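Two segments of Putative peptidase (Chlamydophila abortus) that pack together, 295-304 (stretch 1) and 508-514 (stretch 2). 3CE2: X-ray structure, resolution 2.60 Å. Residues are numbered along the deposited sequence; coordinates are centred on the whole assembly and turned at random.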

ATOM      1  N   ILE A 295      -8.408 -21.181  -6.245  1.00 43.25           N
ATOM      2  CA  ILE A 295      -7.019 -21.566  -6.067  1.00 42.05           C
ATOM      3  C   ILE A 295      -6.845 -22.942  -6.694  1.00 41.83           C
ATOM      4  O   ILE A 295      -5.998 -23.131  -7.572  1.00 41.59           O
ATOM      5  N   THR A 296      -7.670 -23.897  -6.274  1.00 40.61           N
ATOM      6  CA  THR A 296      -7.579 -25.247  -6.826  1.00 41.81           C
ATOM      7  C   THR A 296      -7.524 -25.219  -8.351  1.00 46.55           C
ATOM      8  O   THR A 296      -6.635 -25.818  -8.939  1.00 48.79           O
ATOM      9  N   LYS A 297      -8.443 -24.507  -8.999  1.00 47.54           N
ATOM     10  CA  LYS A 297      -8.441 -24.462 -10.471  1.00 54.37           C
ATOM     11  C   LYS A 297      -7.111 -24.002 -11.027  1.00 51.19           C
ATOM     12  O   LYS A 297      -6.501 -24.704 -11.831  1.00 54.32           O
ATOM     13  N   TYR A 298      -6.676 -22.819 -10.587  1.00 47.59           N
ATOM     14  CA  TYR A 298      -5.502 -22.156 -11.157  1.00 45.53           C
ATOM     15  C   TYR A 298      -4.253 -22.973 -10.995  1.00 45.28           C
ATOM     16  O   TYR A 298      -3.538 -23.184 -11.969  1.00 50.83           O
ATOM     17  N   PHE A 299      -3.988 -23.428  -9.771  1.00 43.13           N
ATOM     18  CA  PHE A 299      -2.806 -24.244  -9.512  1.00 43.49           C
ATOM     19  C   PHE A 299      -2.734 -25.562 -10.291  1.00 46.97           C
ATOM     20  O   PHE A 299      -1.646 -25.976 -10.671  1.00 50.68           O
ATOM     21  N   SER A 300      -3.860 -26.227 -10.555  1.00 47.80           N
ATOM     22  CA  SER A 300      -3.784 -27.474 -11.334  1.00 48.63           C
ATOM     23  C   SER A 300      -3.369 -27.169 -12.754  1.00 51.06           C
ATOM     24  O   SER A 300      -2.660 -27.953 -13.392  1.00 49.19           O
ATOM     25  N   ILE A 301      -3.833 -26.045 -13.279  1.00 47.15           N
ATOM     26  CA  ILE A 301      -3.368 -25.673 -14.593  1.00 48.50           C
ATOM     27  C   ILE A 301      -1.860 -25.589 -14.535  1.00 50.14           C
ATOM     28  O   ILE A 301      -1.172 -26.144 -15.378  1.00 56.48           O
ATOM     29  N   LYS A 302      -1.340 -24.901 -13.523  1.00 53.70           N
ATOM     30  CA  LYS A 302       0.109 -24.787 -13.360  1.00 51.51           C
ATOM     31  C   LYS A 302       0.745 -26.164 -13.230  1.00 47.82           C
ATOM     32  O   LYS A 302       1.734 -26.430 -13.894  1.00 52.67           O
ATOM     33  N   GLN A 303       0.169 -27.043 -12.403  1.00 41.72           N
ATOM     34  CA  GLN A 303       0.670 -28.429 -12.290  1.00 46.94           C
ATOM     35  C   GLN A 303       0.683 -29.239 -13.600  1.00 52.74           C
ATOM     36  O   GLN A 303       1.705 -29.846 -13.936  1.00 58.44           O
ATOM     37  N   ARG A 304      -0.435 -29.268 -14.331  1.00 58.41           N
ATOM     38  CA  ARG A 304      -0.478 -29.994 -15.611  1.00 66.31           C
ATOM     39  C   ARG A 304       0.523 -29.405 -16.581  1.00 63.89           C
ATOM     40  O   ARG A 304       1.168 -30.127 -17.336  1.00 69.96           O
ATOM     41  N   PHE A 508      -7.430 -23.259   2.421  1.00 42.93           N
ATOM     42  CA  PHE A 508      -7.153 -22.549   1.186  1.00 42.18           C
ATOM     43  C   PHE A 508      -6.538 -23.443   0.153  1.00 42.52           C
ATOM     44  O   PHE A 508      -6.824 -23.327  -1.027  1.00 48.01           O
ATOM     45  N   TYR A 509      -5.681 -24.346   0.587  1.00 43.92           N
ATOM     46  CA  TYR A 509      -4.816 -25.002  -0.359  1.00 37.91           C
ATOM     47  C   TYR A 509      -4.969 -26.497  -0.329  1.00 41.95           C
ATOM     48  O   TYR A 509      -4.336 -27.199  -1.133  1.00 45.64           O
ATOM     49  N   GLY A 510      -5.796 -26.980   0.604  1.00 43.59           N
ATOM     50  CA  GLY A 510      -6.014 -28.417   0.843  1.00 44.23           C
ATOM     51  C   GLY A 510      -6.326 -29.278  -0.375  1.00 51.12           C
ATOM     52  O   GLY A 510      -5.811 -30.390  -0.510  1.00 51.51           O
ATOM     53  N   GLU A 511      -7.160 -28.778  -1.276  1.00 48.42           N
ATOM     54  CA  GLU A 511      -7.525 -29.577  -2.432  1.00 52.10           C
ATOM     55  C   GLU A 511      -6.451 -29.639  -3.496  1.00 49.38           C
ATOM     56  O   GLU A 511      -6.642 -30.298  -4.502  1.00 53.46           O
ATOM     57  N   ILE A 512      -5.333 -28.949  -3.337  1.00 46.34           N
ATOM     58  CA  ILE A 512      -4.382 -28.943  -4.458  1.00 43.91           C
ATOM     59  C   ILE A 512      -2.933 -29.105  -4.031  1.00 48.58           C
ATOM     60  O   ILE A 512      -2.144 -29.724  -4.736  1.00 47.57           O
ATOM     61  N   ILE A 513      -2.584 -28.537  -2.879  1.00 53.50           N
ATOM     62  CA  ILE A 513      -1.190 -28.475  -2.448  1.00 47.08           C
ATOM     63  C   ILE A 513      -0.816 -29.699  -1.633  1.00 47.53           C
ATOM     64  O   ILE A 513      -1.563 -30.121  -0.743  1.00 41.23           O
ATOM     65  N   THR A 514       0.353 -30.256  -1.922  1.00 44.31           N
ATOM     66  CA  THR A 514       0.922 -31.257  -1.056  1.00 47.29           C
ATOM     67  C   THR A 514       1.834 -30.545  -0.053  1.00 48.19           C
ATOM     68  O   THR A 514       2.750 -29.828  -0.443  1.00 49.03           O
TER

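Packing of helix 295-304 against the segment 508-514, which leaves a helix at its start and continues as loop or turn; the two bury 419 Å² between them, and no hydrogen bond crosses the contact. Apolar contacts: Ile295, Phe299 and Gln303, spaced four residues apart and so on one side of the helix, direct their CA-to-CB bonds toward the other segment, and Ile512 (chi1 t, chi2 p) points back toward the helix, giving up more surface than any other residue here. Ile295 (m, t) spreads over three partners: CD1 lies 4.0 Å from CD1 of Phe508 and 3.5 Å from the Phe508 carbonyl O, while CG2 lies 3.7 Å from CD1 of Tyr509 and 4.3 Å from CG2 of Ile512. Phe299 (chi1 m) sets its CB 3.7 Å from CG1 of Ile512 and its CD2 4.2 Å from CD1 of Ile513 (m, m), whose side chain starts sideways but ends nearer the helix. Aromatic contacts: Phe299 and Tyr509 (chi1 m) meet edge to edge, CE2 of Phe299 3.8 Å from CE1 of Tyr509, each atom near the plane of the other ring; CD1 of Ile295 likewise sits at the edge of the Phe508 ring (chi1 m). Polar side chains: the oxygens of Thr296, Ser300 and Gln303 meet carbon of the other segment, so these contacts are not hydrogen bonds. Thr296 (m) brings OG1 to 3.7 Å from CB of Glu511, whose end leads away, and CG2 to 4.1 Å from CB of Ile512; its OG1 is hydrogen-bonded elsewhere in the structure. CD1 of Ile512 touches both OG of Ser300, at 4.0 Å, and OE1 of the extended Gln303 (t, t), at 3.8 Å. Ser300 turns its hydroxyl back to its own helix, OG donating a very short 2.5 Å hydrogen bond to the Thr296 carbonyl O.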

ATOM      1  CB  ILE A 295      -6.604 -21.577  -4.558  1.00 45.30           C
ATOM      2  CG1 ILE A 295      -6.549 -20.161  -3.996  1.00 42.12           C
ATOM      3  CG2 ILE A 295      -5.245 -22.213  -4.342  1.00 38.05           C
ATOM      4  CD1 ILE A 295      -6.564 -20.147  -2.491  1.00 47.79           C
ATOM      5  CB  THR A 296      -8.758 -26.091  -6.405  1.00 45.62           C
ATOM      6  OG1 THR A 296      -9.029 -25.877  -5.014  1.00 46.45           O
ATOM      7  CG2 THR A 296      -8.457 -27.518  -6.636  1.00 38.80           C
ATOM      8  CB  LYS A 297      -9.537 -23.544 -11.025  1.00 61.55           C
ATOM      9  CG  LYS A 297     -10.786 -24.254 -11.491  1.00 68.34           C
ATOM     10  CD  LYS A 297     -11.924 -23.257 -11.736  1.00 77.97           C
ATOM     11  CE  LYS A 297     -13.214 -23.962 -12.190  1.00 82.80           C
ATOM     12  NZ  LYS A 297     -14.427 -23.155 -11.884  1.00 82.80           N
ATOM     13  CB  TYR A 298      -5.258 -20.769 -10.543  1.00 47.81           C
ATOM     14  CG  TYR A 298      -3.988 -20.106 -11.055  1.00 45.83           C
ATOM     15  CD1 TYR A 298      -3.717 -20.037 -12.428  1.00 40.25           C
ATOM     16  CD2 TYR A 298      -3.055 -19.546 -10.170  1.00 47.31           C
ATOM     17  CE1 TYR A 298      -2.556 -19.428 -12.909  1.00 41.59           C
ATOM     18  CE2 TYR A 298      -1.885 -18.936 -10.640  1.00 42.91           C
ATOM     19  CZ  TYR A 298      -1.649 -18.881 -12.009  1.00 44.94           C
ATOM     20  OH  TYR A 298      -0.516 -18.274 -12.475  1.00 48.23           O
ATOM     21  CB  PHE A 299      -2.605 -24.479  -8.017  1.00 45.42           C
ATOM     22  CG  PHE A 299      -2.193 -23.249  -7.258  1.00 46.07           C
ATOM     23  CD1 PHE A 299      -1.787 -22.093  -7.935  1.00 46.03           C
ATOM     24  CD2 PHE A 299      -2.170 -23.252  -5.865  1.00 49.39           C
ATOM     25  CE1 PHE A 299      -1.397 -20.943  -7.245  1.00 41.43           C
ATOM     26  CE2 PHE A 299      -1.781 -22.104  -5.151  1.00 49.93           C
ATOM     27  CZ  PHE A 299      -1.394 -20.944  -5.850  1.00 45.80           C
ATOM     28  CB  SER A 300      -5.111 -28.210 -11.383  1.00 51.79           C
ATOM     29  OG  SER A 300      -5.953 -27.753 -10.362  1.00 59.19           O
ATOM     30  CB  ILE A 301      -3.915 -24.325 -15.020  1.00 51.17           C
ATOM     31  CG1 ILE A 301      -5.428 -24.417 -15.188  1.00 51.73           C
ATOM     32  CG2 ILE A 301      -3.229 -23.862 -16.292  1.00 45.52           C
ATOM     33  CD1 ILE A 301      -6.048 -23.114 -15.595  1.00 56.12           C
ATOM     34  CB  LYS A 302       0.489 -23.896 -12.172  1.00 50.21           C
ATOM     35  CG  LYS A 302       0.538 -22.414 -12.488  1.00 54.86           C
ATOM     36  CD  LYS A 302       1.545 -21.707 -11.557  1.00 64.49           C
ATOM     37  CE  LYS A 302       2.025 -20.368 -12.106  1.00 63.70           C
ATOM     38  NZ  LYS A 302       2.971 -19.725 -11.167  1.00 64.79           N
ATOM     39  CB  GLN A 303      -0.067 -29.226 -11.218  1.00 38.87           C
ATOM     40  CG  GLN A 303       0.461 -30.626 -11.112  1.00 39.52           C
ATOM     41  CD  GLN A 303      -0.339 -31.517 -10.145  1.00 49.74           C
ATOM     42  OE1 GLN A 303      -1.281 -31.080  -9.480  1.00 45.00           O
ATOM     43  NE2 GLN A 303       0.063 -32.781 -10.061  1.00 55.77           N
ATOM     44  CB  ARG A 304      -1.874 -29.990 -16.248  1.00 68.05           C
ATOM     45  CG  ARG A 304      -2.815 -31.053 -15.708  1.00 73.16           C
ATOM     46  CD  ARG A 304      -4.211 -31.003 -16.369  1.00 77.67           C
ATOM     47  NE  ARG A 304      -5.159 -30.177 -15.608  1.00 86.06           N
ATOM     48  CZ  ARG A 304      -5.650 -29.008 -16.033  1.00 88.53           C
ATOM     49  NH1 ARG A 304      -5.295 -28.532 -17.225  1.00 86.43           N
ATOM     50  NH2 ARG A 304      -6.498 -28.313 -15.269  1.00 84.31           N
ATOM     51  CB  PHE A 508      -6.213 -21.373   1.428  1.00 42.54           C
ATOM     52  CG  PHE A 508      -6.874 -20.188   2.061  1.00 41.58           C
ATOM     53  CD1 PHE A 508      -7.230 -19.090   1.304  1.00 43.84           C
ATOM     54  CD2 PHE A 508      -7.133 -20.161   3.409  1.00 39.14           C
ATOM     55  CE1 PHE A 508      -7.852 -18.000   1.888  1.00 37.57           C
ATOM     56  CE2 PHE A 508      -7.737 -19.057   3.999  1.00 39.23           C
ATOM     57  CZ  PHE A 508      -8.098 -17.985   3.230  1.00 38.78           C
ATOM     58  CB  TYR A 509      -3.369 -24.636  -0.034  1.00 44.16           C
ATOM     59  CG  TYR A 509      -3.056 -23.167  -0.191  1.00 42.88           C
ATOM     60  CD1 TYR A 509      -3.025 -22.573  -1.448  1.00 42.14           C
ATOM     61  CD2 TYR A 509      -2.778 -22.379   0.915  1.00 42.20           C
ATOM     62  CE1 TYR A 509      -2.726 -21.232  -1.602  1.00 40.32           C
ATOM     63  CE2 TYR A 509      -2.501 -21.036   0.777  1.00 41.87           C
ATOM     64  CZ  TYR A 509      -2.467 -20.465  -0.481  1.00 44.55           C
ATOM     65  OH  TYR A 509      -2.194 -19.116  -0.606  1.00 44.82           O
ATOM     66  CB  GLU A 511      -8.830 -29.076  -3.073  1.00 58.41           C
ATOM     67  CG  GLU A 511     -10.051 -29.142  -2.158  1.00 67.80           C
ATOM     68  CD  GLU A 511     -10.182 -30.487  -1.456  1.00 75.52           C
ATOM     69  OE1 GLU A 511     -10.527 -31.487  -2.127  1.00 75.93           O
ATOM     70  OE2 GLU A 511      -9.941 -30.545  -0.228  1.00 80.26           O
ATOM     71  CB  ILE A 512      -4.541 -27.675  -5.343  1.00 42.41           C
ATOM     72  CG1 ILE A 512      -3.607 -27.712  -6.548  1.00 38.96           C
ATOM     73  CG2 ILE A 512      -4.260 -26.413  -4.527  1.00 42.57           C
ATOM     74  CD1 ILE A 512      -3.617 -29.016  -7.327  1.00 45.17           C
ATOM     75  CB  ILE A 513      -0.907 -27.198  -1.594  1.00 44.07           C
ATOM     76  CG1 ILE A 513      -1.068 -25.939  -2.444  1.00 42.76           C
ATOM     77  CG2 ILE A 513       0.521 -27.229  -1.042  1.00 39.46           C
ATOM     78  CD1 ILE A 513       0.104 -25.712  -3.365  1.00 34.01           C
ATOM     79  CB  THR A 514       1.740 -32.241  -1.882  1.00 53.90           C
ATOM     80  OG1 THR A 514       0.878 -32.886  -2.834  1.00 55.90           O
ATOM     81  CG2 THR A 514       2.478 -33.267  -0.972  1.00 44.85           C
TER